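ABC transporter ATP-binding/permease protein Rv1747 (Mycobacterium tuberculosis, PDB 6CCD) translocates an unknown substrate across the membrane and is required for virulence, the chain here being its first FHA domain, a phosphothreonine-binding module. Local coordinates at residues 27-32 with 49-54; 85-90 with 97-102; 59-64 with 76-81; 68-73 with 90-95. All coordinates share one frame; numbering follows the deposited sequence.

Contact 1: 27-32 with 49-54; sequences VVVGRD and LLLRFD. With SO4 (sulfate ion), chain B.
Val27 O is gripped twice from the neighbouring strand: Leu51 N donates to it at 2.8 Å, and Leu50 CA adds a C-H...O contact at 3.2 Å. Leu51 O answers with an almost straight bond from Val27 N (179°). The same two-way bonding recurs between Val29 and Leu49, giving four backbone bonds in this antiparallel ladder. Val27, Val29, Leu49 and Leu51 share one face. There chi1 of Val29 (-178°) sets CG1 anti to the backbone N, and CG2, anti to the carbonyl carbon, lies 3.8 Å from Leu51 CD1, the two side chains crossing obliquely. On the other face Val28 CG2 and Leu50 CD2 lie alongside each other at 3.8 Å. Past the strand, Arg31 NH1 donates to O4 of a sulfate ion at 2.7 Å, near the guanidinium plane; NH1 also bonds Ile44 O, and Arg46 N holds the sulfate too. In FHA domains the arginine of the Gly-Arg motif typically contacts phosphothreonine, so the ion, probably from the crystallisation liquor, may mimic the phosphate. Strand 37-38 borders strand 27-30, strand 57-62 borders strand 49-54, and Val29, Leu49 and Leu51 pack on Leu97 and Phe99 of strand 96-101 in the opposing sheet.

Contact 2: 85-90 with 97-102; sequences QRVHIG and LDFEVG
Leu97, Phe99 and Val87 carry the inner face of an antiparallel beta hairpin, strands 84-89 and 96-101, within the beta sandwich of the FHA domain. Val87 is the hub. Its CG1 is anti to the carbonyl carbon (chi1 -58°), which leaves CG2 in the crowded position between backbone N and carbonyl carbon, and this methyl meets both partners: Phe99 CE2 at 3.6 Å and Leu97 CB at 3.8 Å. The valine and phenylalanine side chains cross at about a right angle. Beneath them the backbones of Val87 and Leu97 exchange two bonds, and Phe99 N donates to Gln85 O at 2.7 Å; the return bond from Gln85 N to Phe99 O is longer and more bent (147°). The face with Val87, Leu97 and Phe99 looks into the sandwich, where Ile81 covers Phe99, Val79 meets Val87, and Leu10 and Val12 of strand 10-14 also reach the phenylalanine. On the opposite face Arg86 and Asp98 run side by side, their guanidinium and carboxylate planes 58° apart. This is a salt bridge of charges alone, with no N-H aimed at the oxygen: Asp98 OD1 sits over one face of the guanidinium, offset toward its rim, 3.3 Å from Arg86 NE.

Contact 3: 59-64 with 76-81; sequences VAIDNG and VPVVDI
Asp62 and Pro77 prolong the pairing beyond the last regular beta bridge with a tilted bond: Asp62 N donates to Pro77 O at 3.0 Å from above the carbonyl plane, 35° out of it. A water extends the link. Asp62 CG is anti to the backbone N (chi1 -174°), and from the carboxylate it carries OD2 meets the water at 2.6 Å; the water lies 2.7 Å from Val76 O. Further along, strands 57-62 and 78-81 are antiparallel neighbours in the five-stranded sheet of the FHA sandwich. Ala60 and Val79 form the hydrogen-bonded pair, and Ala60 O takes the N-H of Val79 N at 2.8 Å as well as a C-H...O contact from Val78 CA. Val78 CG2 touches two side chains of strand 57-62, 4.0 Å from both Val59 CB and Ile61 CG1. On that face Asp80 lies alongside Val59, Asp80 OD1 close to the Val59 CG1 methyl at 3.3 Å; the same oxygen has a weak, long ion pair with Arg57. The other face, with Ala60 and Val79, turns toward the second sheet, and Ile81 CD1 packs on Ala60 CB next to Phe99. Chemically, Asp62 OD1 bonds Ser65 OG, while OD2 can be linked through the water to Val76 O, which would tie the end of strand 57-62 to the segment entering strand 78-81; two such partners would be consistent with a charged carboxylate.

Contact 4: 68-73 with 90-95; sequences GLYLNN and GNPDGP
Gly90 N donates to Gly68 O in a nearly straight bond of 3.0 Å (171°), the donor lying 40° out of the carbonyl plane, and from there the second backbone enters a type I beta turn, Asn91 to Gly94, closed by Gly94 N to Asn91 O. This turn belongs to the loop of the 84-89/96-101 hairpin in the FHA sandwich, and it folds over strand 69-71, the neighbour of strand 84-89. Gly68 O is shared, since His48 NE2 also bonds it, so two donors hold the carbonyl in place. Gly90 has positive phi (92°), a backbone conformation in which a side chain would collide with the preceding carbonyl oxygen.

Tyr70 provides most of the side-chain contact. Its ring presents one face to the Asn91-Pro92 peptide, with Pro92 N 3.8 Å above the plane and over the ring centre. Pro92 CD adds a CH-pi contact, 4.0 Å from the ring centroid. Toward the hydroxyl end of the ring, Tyr70 CE2 closes to 3.5 Å from Asn91 CA. A water bridges strand 69-71 and the loop: it is 2.8 Å from Tyr70 OH and 2.9 Å from Gly90 O, so the phenol has a polar partner at its hydroxyl while one ring face is covered by the turn. The turn is secured on the hairpin side too, through Gly94 O and His88 ND1. At the outer margin Asn73 crosses Pro92 at about a right angle, with Asn73 OD1 3.7 Å from Pro92 CB.

From the N terminus, contact 1 closes first, bringing strand 49-54 back beside 27-30 around a loop that includes strand 37-38 and Arg46, one of the sulfate's partners. Contact 3 follows in series, joining 57-62 to the edge strand 78-81 of the same sheet. Its loop carries strands 69-71 and 74-75 of the other sheet. Contact 4 starts within that loop and ends beyond it, so contacts 3 and 4 cross; contact 4 likewise crosses contact 2, with which it shares Gly90. Contact 2 closes last, completing the hairpin near the C terminus. The two sheets meet face to face where Leu49 touches Leu97 and Ile81 packs on Phe99 and Val101.

Contact 1: 27-32 with 49-54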
loop_
_atom_site.group_PDB
_atom_site.type_symbol
_atom_site.label_atom_id
_atom_site.label_comp_id
_atom_site.label_asym_id
_atom_site.label_seq_id
_atom_site.Cartn_x
_atom_site.Cartn_y
_atom_site.Cartn_z
ATOM N N VAL A 27 7.958 -1.423 -3.495
ATOM C CA VAL A 27 6.842 -1.131 -4.398
ATOM C C VAL A 27 6.312 0.278 -4.127
ATOM O O VAL A 27 6.091 0.629 -2.980
ATOM C CB VAL A 27 5.699 -2.140 -4.211
ATOM C CG1 VAL A 27 4.559 -1.874 -5.174
ATOM C CG2 VAL A 27 6.215 -3.569 -4.375
ATOM N N VAL A 28 6.093 1.069 -5.171
ATOM C CA VAL A 28 5.531 2.409 -4.996
ATOM C C VAL A 28 4.036 2.456 -5.314
ATOM O O VAL A 28 3.593 2.039 -6.400
ATOM C CB VAL A 28 6.254 3.441 -5.876
ATOM C CG1 VAL A 28 5.610 4.821 -5.714
ATOM C CG2 VAL A 28 7.742 3.481 -5.523
ATOM N N VAL A 29 3.268 2.951 -4.343
ATOM C CA VAL A 29 1.854 3.268 -4.499
ATOM C C VAL A 29 1.708 4.778 -4.522
ATOM O O VAL A 29 2.193 5.458 -3.625
ATOM C CB VAL A 29 0.986 2.722 -3.337
ATOM C CG1 VAL A 29 -0.504 3.052 -3.570
ATOM C CG2 VAL A 29 1.176 1.237 -3.155
ATOM N N GLY A 30 1.052 5.324 -5.536
ATOM C CA GLY A 30 0.842 6.756 -5.528
ATOM C C GLY A 30 0.249 7.295 -6.809
ATOM O O GLY A 30 -0.144 6.540 -7.698
ATOM N N ARG A 31 0.205 8.619 -6.888
ATOM C CA ARG A 31 -0.400 9.325 -8.007
ATOM C C ARG A 31 0.505 9.366 -9.233
ATOM O O ARG A 31 0.060 9.725 -10.332
ATOM C CB ARG A 31 -0.752 10.758 -7.583
ATOM C CG ARG A 31 -2.091 11.236 -8.106
ATOM C CD ARG A 31 -2.366 12.693 -7.723
ATOM N NE ARG A 31 -1.493 13.632 -8.435
ATOM C CZ ARG A 31 -0.454 14.248 -7.879
ATOM N NH1 ARG A 31 -0.153 14.035 -6.601
ATOM N NH2 ARG A 31 0.285 15.084 -8.597
ATOM N N ASP A 32 1.774 9.007 -9.057
ATOM C CA ASP A 32 2.726 9.092 -10.161
ATOM C C ASP A 32 2.321 8.188 -11.307
ATOM O O ASP A 32 1.894 7.045 -11.090
ATOM C CB ASP A 32 4.145 8.728 -9.704
ATOM C CG ASP A 32 5.195 9.245 -10.664
ATOM O OD1 ASP A 32 5.640 10.397 -10.491
ATOM O OD2 ASP A 32 5.532 8.518 -11.614
ATOM N N LEU A 49 2.893 5.622 -0.806
ATOM C CA LEU A 49 3.323 4.507 0.036
ATOM C C LEU A 49 4.498 3.762 -0.568
ATOM O O LEU A 49 4.607 3.676 -1.791
ATOM C CB LEU A 49 2.202 3.489 0.229
ATOM C CG LEU A 49 0.873 3.917 0.818
ATOM C CD1 LEU A 49 0.020 2.670 0.937
ATOM C CD2 LEU A 49 1.078 4.584 2.199
ATOM N N LEU A 50 5.337 3.187 0.290
ATOM C CA LEU A 50 6.270 2.144 -0.130
ATOM C C LEU A 50 5.798 0.828 0.445
ATOM O O LEU A 50 5.499 0.749 1.635
ATOM C CB LEU A 50 7.695 2.451 0.343
ATOM C CG LEU A 50 8.240 3.770 -0.208
ATOM C CD1 LEU A 50 9.619 4.052 0.371
ATOM C CD2 LEU A 50 8.285 3.716 -1.732
ATOM N N LEU A 51 5.735 -0.211 -0.382
ATOM C CA LEU A 51 5.453 -1.552 0.138
ATOM C C LEU A 51 6.727 -2.373 0.077
ATOM O O LEU A 51 7.434 -2.320 -0.916
ATOM C CB LEU A 51 4.350 -2.251 -0.667
ATOM C CG LEU A 51 3.133 -1.390 -1.018
ATOM C CD1 LEU A 51 2.127 -2.186 -1.852
ATOM C CD2 LEU A 51 2.470 -0.855 0.263
ATOM N N ARG A 52 7.026 -3.143 1.115
ATOM C CA ARG A 52 8.259 -3.927 1.078
ATOM C C ARG A 52 8.231 -5.047 2.086
ATOM O O ARG A 52 7.472 -5.007 3.058
ATOM C CB ARG A 52 9.481 -3.042 1.327
ATOM C CG ARG A 52 9.618 -2.573 2.781
ATOM C CD ARG A 52 10.593 -1.389 2.909
ATOM N NE ARG A 52 11.939 -1.630 2.371
ATOM C CZ ARG A 52 13.013 -1.886 3.111
ATOM N NH1 ARG A 52 12.912 -1.955 4.429
ATOM N NH2 ARG A 52 14.195 -2.061 2.532
ATOM N N PHE A 53 9.036 -6.072 1.821
ATOM C CA PHE A 53 9.148 -7.214 2.721
ATOM C C PHE A 53 10.375 -7.003 3.596
ATOM O O PHE A 53 11.497 -6.933 3.097
ATOM C CB PHE A 53 9.256 -8.521 1.931
ATOM C CG PHE A 53 9.153 -9.756 2.782
ATOM C CD1 PHE A 53 7.918 -10.254 3.151
ATOM C CD2 PHE A 53 10.297 -10.414 3.210
ATOM C CE1 PHE A 53 7.816 -11.386 3.943
ATOM C CE2 PHE A 53 10.201 -11.541 4.001
ATOM C CZ PHE A 53 8.961 -12.027 4.364
ATOM N N ASP A 54 10.159 -6.899 4.899
ATOM C CA ASP A 54 11.227 -6.528 5.814
ATOM C C ASP A 54 11.078 -7.257 7.150
ATOM O O ASP A 54 9.994 -7.271 7.742
ATOM C CB ASP A 54 11.229 -5.012 6.041
ATOM C CG ASP A 54 12.418 -4.552 6.872
ATOM O OD1 ASP A 54 13.555 -4.960 6.561
ATOM O OD2 ASP A 54 12.215 -3.793 7.835
HETATM S S SO4 B . 3.019 15.396 -4.598
HETATM O O1 SO4 B . 4.100 14.437 -4.396
HETATM O O2 SO4 B . 2.811 16.143 -3.354
HETATM O O3 SO4 B . 3.310 16.325 -5.696
HETATM O O4 SO4 B . 1.806 14.666 -4.931
#

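Contact 2: 85-90 with 97-102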
loop_
_atom_site.group_PDB
_atom_site.type_symbol
_atom_site.label_atom_id
_atom_site.label_comp_id
_atom_site.label_asym_id
_atom_site.label_seq_id
_atom_site.Cartn_x
_atom_site.Cartn_y
_atom_site.Cartn_z
ATOM N N GLN A 85 -5.482 -7.508 4.816
ATOM C CA GLN A 85 -5.599 -6.186 5.395
ATOM C C GLN A 85 -6.203 -5.210 4.394
ATOM O O GLN A 85 -5.851 -5.223 3.219
ATOM C CB GLN A 85 -4.218 -5.705 5.852
ATOM C CG GLN A 85 -4.243 -4.502 6.740
ATOM C CD GLN A 85 -4.900 -4.797 8.061
ATOM O OE1 GLN A 85 -6.107 -4.616 8.218
ATOM N NE2 GLN A 85 -4.112 -5.258 9.023
ATOM N N ARG A 86 -7.127 -4.377 4.853
ATOM C CA ARG A 86 -7.591 -3.267 4.042
ATOM C C ARG A 86 -7.131 -1.966 4.674
ATOM O O ARG A 86 -7.279 -1.788 5.882
ATOM C CB ARG A 86 -9.110 -3.272 3.912
ATOM C CG ARG A 86 -9.665 -1.984 3.333
ATOM C CD ARG A 86 -11.173 -2.061 3.120
ATOM N NE ARG A 86 -11.487 -2.076 1.699
ATOM C CZ ARG A 86 -12.492 -2.748 1.157
ATOM N NH1 ARG A 86 -13.305 -3.470 1.920
ATOM N NH2 ARG A 86 -12.680 -2.698 -0.155
ATOM N N VAL A 87 -6.573 -1.064 3.869
ATOM C CA VAL A 87 -6.216 0.254 4.366
ATOM C C VAL A 87 -6.841 1.315 3.473
ATOM O O VAL A 87 -7.342 1.010 2.378
ATOM C CB VAL A 87 -4.683 0.465 4.410
ATOM C CG1 VAL A 87 -4.014 -0.586 5.281
ATOM C CG2 VAL A 87 -4.098 0.466 2.989
ATOM N N HIS A 88 -6.822 2.557 3.940
ATOM C CA HIS A 88 -7.197 3.692 3.107
ATOM C C HIS A 88 -6.048 4.683 3.067
ATOM O O HIS A 88 -5.377 4.897 4.069
ATOM C CB HIS A 88 -8.454 4.379 3.636
ATOM C CG HIS A 88 -9.661 3.501 3.632
ATOM N ND1 HIS A 88 -10.589 3.518 2.613
ATOM C CD2 HIS A 88 -10.084 2.561 4.509
ATOM C CE1 HIS A 88 -11.540 2.641 2.872
ATOM N NE2 HIS A 88 -11.259 2.048 4.017
ATOM N N ILE A 89 -5.825 5.297 1.910
ATOM C CA ILE A 89 -4.846 6.361 1.823
ATOM C C ILE A 89 -5.550 7.679 1.529
ATOM O O ILE A 89 -6.585 7.696 0.857
ATOM C CB ILE A 89 -3.789 6.070 0.743
ATOM C CG1 ILE A 89 -4.463 5.634 -0.565
ATOM C CG2 ILE A 89 -2.839 4.953 1.216
ATOM C CD1 ILE A 89 -3.453 5.356 -1.689
ATOM N N GLY A 90 -4.984 8.769 2.040
ATOM C CA GLY A 90 -5.493 10.111 1.767
ATOM C C GLY A 90 -6.512 10.616 2.773
ATOM O O GLY A 90 -6.644 11.815 2.972
ATOM N N LEU A 97 -7.043 0.233 -0.355
ATOM C CA LEU A 97 -6.150 -0.818 -0.841
ATOM C C LEU A 97 -6.404 -2.109 -0.060
ATOM O O LEU A 97 -6.438 -2.099 1.164
ATOM C CB LEU A 97 -4.676 -0.406 -0.692
ATOM C CG LEU A 97 -4.256 0.933 -1.285
ATOM C CD1 LEU A 97 -2.828 1.251 -0.842
ATOM C CD2 LEU A 97 -4.379 0.941 -2.806
ATOM N N ASP A 98 -6.586 -3.210 -0.774
ATOM C CA ASP A 98 -6.732 -4.515 -0.152
ATOM C C ASP A 98 -5.449 -5.305 -0.347
ATOM O O ASP A 98 -5.004 -5.490 -1.478
ATOM C CB ASP A 98 -7.913 -5.284 -0.748
ATOM C CG ASP A 98 -9.247 -4.744 -0.289
ATOM O OD1 ASP A 98 -9.363 -4.421 0.908
ATOM O OD2 ASP A 98 -10.179 -4.645 -1.120
ATOM N N PHE A 99 -4.861 -5.764 0.752
ATOM C CA PHE A 99 -3.620 -6.529 0.690
ATOM C C PHE A 99 -3.895 -7.997 0.936
ATOM O O PHE A 99 -4.692 -8.347 1.804
ATOM C CB PHE A 99 -2.608 -6.029 1.724
ATOM C CG PHE A 99 -2.193 -4.606 1.540
ATOM C CD1 PHE A 99 -1.613 -4.190 0.356
ATOM C CD2 PHE A 99 -2.344 -3.689 2.566
ATOM C CE1 PHE A 99 -1.213 -2.885 0.187
ATOM C CE2 PHE A 99 -1.938 -2.387 2.406
ATOM C CZ PHE A 99 -1.377 -1.980 1.216
ATOM N N GLU A 100 -3.230 -8.869 0.191
ATOM C CA GLU A 100 -3.358 -10.288 0.486
ATOM C C GLU A 100 -2.001 -10.956 0.347
ATOM O O GLU A 100 -1.292 -10.735 -0.626
ATOM C CB GLU A 100 -4.408 -10.921 -0.425
ATOM C CG GLU A 100 -4.204 -12.382 -0.745
ATOM C CD GLU A 100 -5.278 -12.899 -1.687
ATOM O OE1 GLU A 100 -6.465 -12.601 -1.428
ATOM O OE2 GLU A 100 -4.943 -13.593 -2.678
ATOM N N VAL A 101 -1.627 -11.737 1.352
ATOM C CA VAL A 101 -0.312 -12.362 1.383
ATOM C C VAL A 101 -0.392 -13.819 0.951
ATOM O O VAL A 101 -1.199 -14.573 1.490
ATOM C CB VAL A 101 0.301 -12.312 2.788
ATOM C CG1 VAL A 101 1.669 -12.944 2.774
ATOM C CG2 VAL A 101 0.379 -10.872 3.292
ATOM N N GLY A 102 0.447 -14.219 -0.003
ATOM C CA GLY A 102 0.489 -15.608 -0.430
ATOM C C GLY A 102 -0.425 -15.871 -1.615
ATOM O O GLY A 102 -1.196 -15.004 -2.011
#

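Contact 3: 59-64 with 76-81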
loop_
_atom_site.group_PDB
_atom_site.type_symbol
_atom_site.label_atom_id
_atom_site.label_comp_id
_atom_site.label_asym_id
_atom_site.label_seq_id
_atom_site.Cartn_x
_atom_site.Cartn_y
_atom_site.Cartn_z
ATOM N N VAL A 59 5.206 -4.893 4.759
ATOM C CA VAL A 59 4.718 -3.675 5.387
ATOM C C VAL A 59 4.306 -2.639 4.353
ATOM O O VAL A 59 4.869 -2.578 3.268
ATOM C CB VAL A 59 5.771 -3.049 6.334
ATOM C CG1 VAL A 59 5.976 -3.934 7.543
ATOM C CG2 VAL A 59 7.100 -2.806 5.605
ATOM N N ALA A 60 3.305 -1.835 4.700
ATOM C CA ALA A 60 2.956 -0.647 3.932
ATOM C C ALA A 60 3.423 0.573 4.705
ATOM O O ALA A 60 3.004 0.780 5.835
ATOM C CB ALA A 60 1.456 -0.567 3.681
ATOM N N ILE A 61 4.278 1.368 4.078
ATOM C CA ILE A 61 4.930 2.511 4.719
ATOM C C ILE A 61 4.483 3.831 4.115
ATOM O O ILE A 61 4.552 4.016 2.903
ATOM C CB ILE A 61 6.467 2.415 4.588
ATOM C CG1 ILE A 61 6.980 1.124 5.233
ATOM C CG2 ILE A 61 7.137 3.661 5.192
ATOM C CD1 ILE A 61 8.369 0.708 4.761
ATOM N N ASP A 62 4.007 4.741 4.957
ATOM C CA ASP A 62 3.707 6.116 4.545
ATOM C C ASP A 62 5.006 6.821 4.173
ATOM O O ASP A 62 5.878 7.001 5.030
ATOM C CB ASP A 62 2.999 6.871 5.688
ATOM C CG ASP A 62 2.528 8.272 5.286
ATOM O OD1 ASP A 62 2.830 8.736 4.161
ATOM O OD2 ASP A 62 1.853 8.922 6.120
ATOM N N ASN A 63 5.136 7.222 2.906
ATOM C CA ASN A 63 6.377 7.798 2.386
ATOM C C ASN A 63 6.377 9.319 2.517
ATOM O O ASN A 63 6.589 10.043 1.536
ATOM C CB ASN A 63 6.557 7.382 0.917
ATOM C CG ASN A 63 7.910 7.755 0.340
ATOM O OD1 ASN A 63 8.937 7.702 1.017
ATOM N ND2 ASN A 63 7.910 8.137 -0.934
ATOM N N GLY A 64 6.129 9.794 3.732
ATOM C CA GLY A 64 6.035 11.220 3.996
ATOM C C GLY A 64 4.981 11.889 3.138
ATOM O O GLY A 64 5.179 12.994 2.641
ATOM N N VAL A 76 -1.671 6.198 10.612
ATOM C CA VAL A 76 -0.462 5.496 11.052
ATOM C C VAL A 76 0.689 5.662 10.058
ATOM O O VAL A 76 0.450 5.883 8.854
ATOM C CB VAL A 76 -0.740 4.000 11.253
ATOM C CG1 VAL A 76 -1.731 3.792 12.390
ATOM C CG2 VAL A 76 -1.267 3.381 9.968
ATOM N N PRO A 77 1.942 5.569 10.548
ATOM C CA PRO A 77 3.081 5.668 9.622
ATOM C C PRO A 77 3.381 4.363 8.912
ATOM O O PRO A 77 4.065 4.360 7.892
ATOM C CB PRO A 77 4.258 6.053 10.535
ATOM C CG PRO A 77 3.894 5.480 11.875
ATOM C CD PRO A 77 2.376 5.543 11.963
ATOM N N VAL A 78 2.898 3.259 9.455
ATOM C CA VAL A 78 3.202 1.965 8.858
ATOM C C VAL A 78 2.073 0.991 9.177
ATOM O O VAL A 78 1.439 1.087 10.238
ATOM C CB VAL A 78 4.580 1.410 9.357
ATOM C CG1 VAL A 78 4.574 1.158 10.858
ATOM C CG2 VAL A 78 4.965 0.147 8.603
ATOM N N VAL A 79 1.785 0.091 8.242
ATOM C CA VAL A 79 0.851 -1.000 8.521
ATOM C C VAL A 79 1.551 -2.336 8.308
ATOM O O VAL A 79 2.146 -2.569 7.251
ATOM C CB VAL A 79 -0.420 -0.921 7.634
ATOM C CG1 VAL A 79 -1.236 -2.207 7.729
ATOM C CG2 VAL A 79 -1.263 0.287 8.020
ATOM N N ASP A 80 1.500 -3.202 9.318
ATOM C CA ASP A 80 2.050 -4.547 9.191
ATOM C C ASP A 80 1.003 -5.449 8.527
ATOM O O ASP A 80 -0.157 -5.491 8.939
ATOM C CB ASP A 80 2.480 -5.112 10.557
ATOM C CG ASP A 80 3.629 -4.322 11.191
ATOM O OD1 ASP A 80 4.751 -4.311 10.636
ATOM O OD2 ASP A 80 3.412 -3.711 12.257
ATOM N N ILE A 81 1.421 -6.150 7.479
ATOM C CA ILE A 81 0.536 -7.027 6.722
ATOM C C ILE A 81 0.885 -8.502 6.952
ATOM O O ILE A 81 1.767 -9.046 6.285
ATOM C CB ILE A 81 0.635 -6.720 5.215
ATOM C CG1 ILE A 81 0.538 -5.209 4.975
ATOM C CG2 ILE A 81 -0.413 -7.506 4.438
ATOM C CD1 ILE A 81 1.015 -4.771 3.579
HETATM O O HOH W 1 -0.073 8.369 7.819
#

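Contact 4: 68-73 with 90-95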
loop_
_atom_site.group_PDB
_atom_site.type_symbol
_atom_site.label_atom_id
_atom_site.label_comp_id
_atom_site.label_asym_id
_atom_site.label_seq_id
_atom_site.Cartn_x
_atom_site.Cartn_y
_atom_site.Cartn_z
ATOM N N GLY A 68 -1.617 10.984 4.152
ATOM C CA GLY A 68 -1.494 9.866 5.072
ATOM C C GLY A 68 -2.052 8.504 4.718
ATOM O O GLY A 68 -2.514 8.256 3.600
ATOM N N LEU A 69 -1.971 7.618 5.710
ATOM C CA LEU A 69 -2.293 6.195 5.616
ATOM C C LEU A 69 -3.159 5.860 6.807
ATOM O O LEU A 69 -2.810 6.209 7.945
ATOM C CB LEU A 69 -1.018 5.339 5.628
ATOM C CG LEU A 69 -1.098 3.825 5.832
ATOM C CD1 LEU A 69 -1.761 3.140 4.625
ATOM C CD2 LEU A 69 0.312 3.266 6.049
ATOM N N TYR A 70 -4.283 5.203 6.556
ATOM C CA TYR A 70 -5.246 4.904 7.611
ATOM C C TYR A 70 -5.560 3.422 7.740
ATOM O O TYR A 70 -5.794 2.724 6.744
ATOM C CB TYR A 70 -6.547 5.666 7.366
ATOM C CG TYR A 70 -6.395 7.159 7.520
ATOM C CD1 TYR A 70 -6.675 7.779 8.733
ATOM C CD2 TYR A 70 -5.948 7.944 6.467
ATOM C CE1 TYR A 70 -6.532 9.143 8.890
ATOM C CE2 TYR A 70 -5.796 9.316 6.614
ATOM C CZ TYR A 70 -6.101 9.906 7.831
ATOM O OH TYR A 70 -5.954 11.261 7.997
ATOM N N LEU A 71 -5.568 2.954 8.986
ATOM C CA LEU A 71 -6.040 1.620 9.327
ATOM C C LEU A 71 -7.143 1.753 10.382
ATOM O O LEU A 71 -6.881 2.226 11.481
ATOM C CB LEU A 71 -4.891 0.757 9.855
ATOM C CG LEU A 71 -5.244 -0.651 10.346
ATOM C CD1 LEU A 71 -5.768 -1.519 9.213
ATOM C CD2 LEU A 71 -4.046 -1.310 10.999
ATOM N N ASN A 72 -8.367 1.362 10.041
ATOM C CA ASN A 72 -9.487 1.471 10.984
ATOM C C ASN A 72 -9.577 2.845 11.650
ATOM O O ASN A 72 -9.580 2.948 12.885
ATOM C CB ASN A 72 -9.369 0.399 12.064
ATOM C CG ASN A 72 -9.202 -0.987 11.482
ATOM O OD1 ASN A 72 -9.865 -1.346 10.512
ATOM N ND2 ASN A 72 -8.305 -1.772 12.070
ATOM N N ASN A 73 -9.596 3.888 10.825
ATOM C CA ASN A 73 -9.747 5.278 11.282
ATOM C C ASN A 73 -8.587 5.795 12.113
ATOM O O ASN A 73 -8.670 6.862 12.714
ATOM C CB ASN A 73 -11.047 5.442 12.074
ATOM C CG ASN A 73 -12.257 5.082 11.254
ATOM O OD1 ASN A 73 -12.548 5.723 10.244
ATOM N ND2 ASN A 73 -12.963 4.049 11.671
ATOM N N GLY A 90 -4.984 8.769 2.040
ATOM C CA GLY A 90 -5.493 10.111 1.767
ATOM C C GLY A 90 -6.512 10.616 2.773
ATOM O O GLY A 90 -6.644 11.815 2.972
ATOM N N ASN A 91 -7.229 9.689 3.399
ATOM C CA ASN A 91 -8.309 10.003 4.333
ATOM C C ASN A 91 -8.893 8.683 4.801
ATOM O O ASN A 91 -8.656 7.667 4.158
ATOM C CB ASN A 91 -9.401 10.862 3.666
ATOM C CG ASN A 91 -9.338 12.327 4.089
ATOM O OD1 ASN A 91 -8.738 12.673 5.110
ATOM N ND2 ASN A 91 -9.959 13.192 3.297
ATOM N N PRO A 92 -9.671 8.685 5.903
ATOM C CA PRO A 92 -10.319 7.438 6.330
ATOM C C PRO A 92 -11.242 6.854 5.254
ATOM O O PRO A 92 -11.439 5.637 5.205
ATOM C CB PRO A 92 -11.128 7.864 7.568
ATOM C CG PRO A 92 -11.271 9.345 7.449
ATOM C CD PRO A 92 -9.977 9.794 6.823
ATOM N N ASP A 93 -11.814 7.712 4.418
ATOM C CA ASP A 93 -12.642 7.243 3.311
ATOM C C ASP A 93 -11.993 7.506 1.957
ATOM O O ASP A 93 -12.687 7.592 0.943
ATOM C CB ASP A 93 -14.016 7.909 3.343
ATOM C CG ASP A 93 -13.931 9.408 3.206
ATOM O OD1 ASP A 93 -12.821 9.963 3.387
ATOM O OD2 ASP A 93 -14.981 10.035 2.930
ATOM N N GLY A 94 -10.671 7.651 1.933
ATOM C CA GLY A 94 -9.964 7.824 0.679
ATOM C C GLY A 94 -9.840 6.485 -0.027
ATOM O O GLY A 94 -10.395 5.496 0.442
ATOM N N PRO A 95 -9.126 6.454 -1.166
ATOM C CA PRO A 95 -8.933 5.220 -1.946
ATOM C C PRO A 95 -8.534 4.038 -1.060
ATOM O O PRO A 95 -7.669 4.167 -0.181
ATOM C CB PRO A 95 -7.817 5.600 -2.916
ATOM C CG PRO A 95 -8.043 7.072 -3.154
ATOM C CD PRO A 95 -8.493 7.620 -1.812
HETATM O O HOH W 2 -5.816 12.793 5.610
#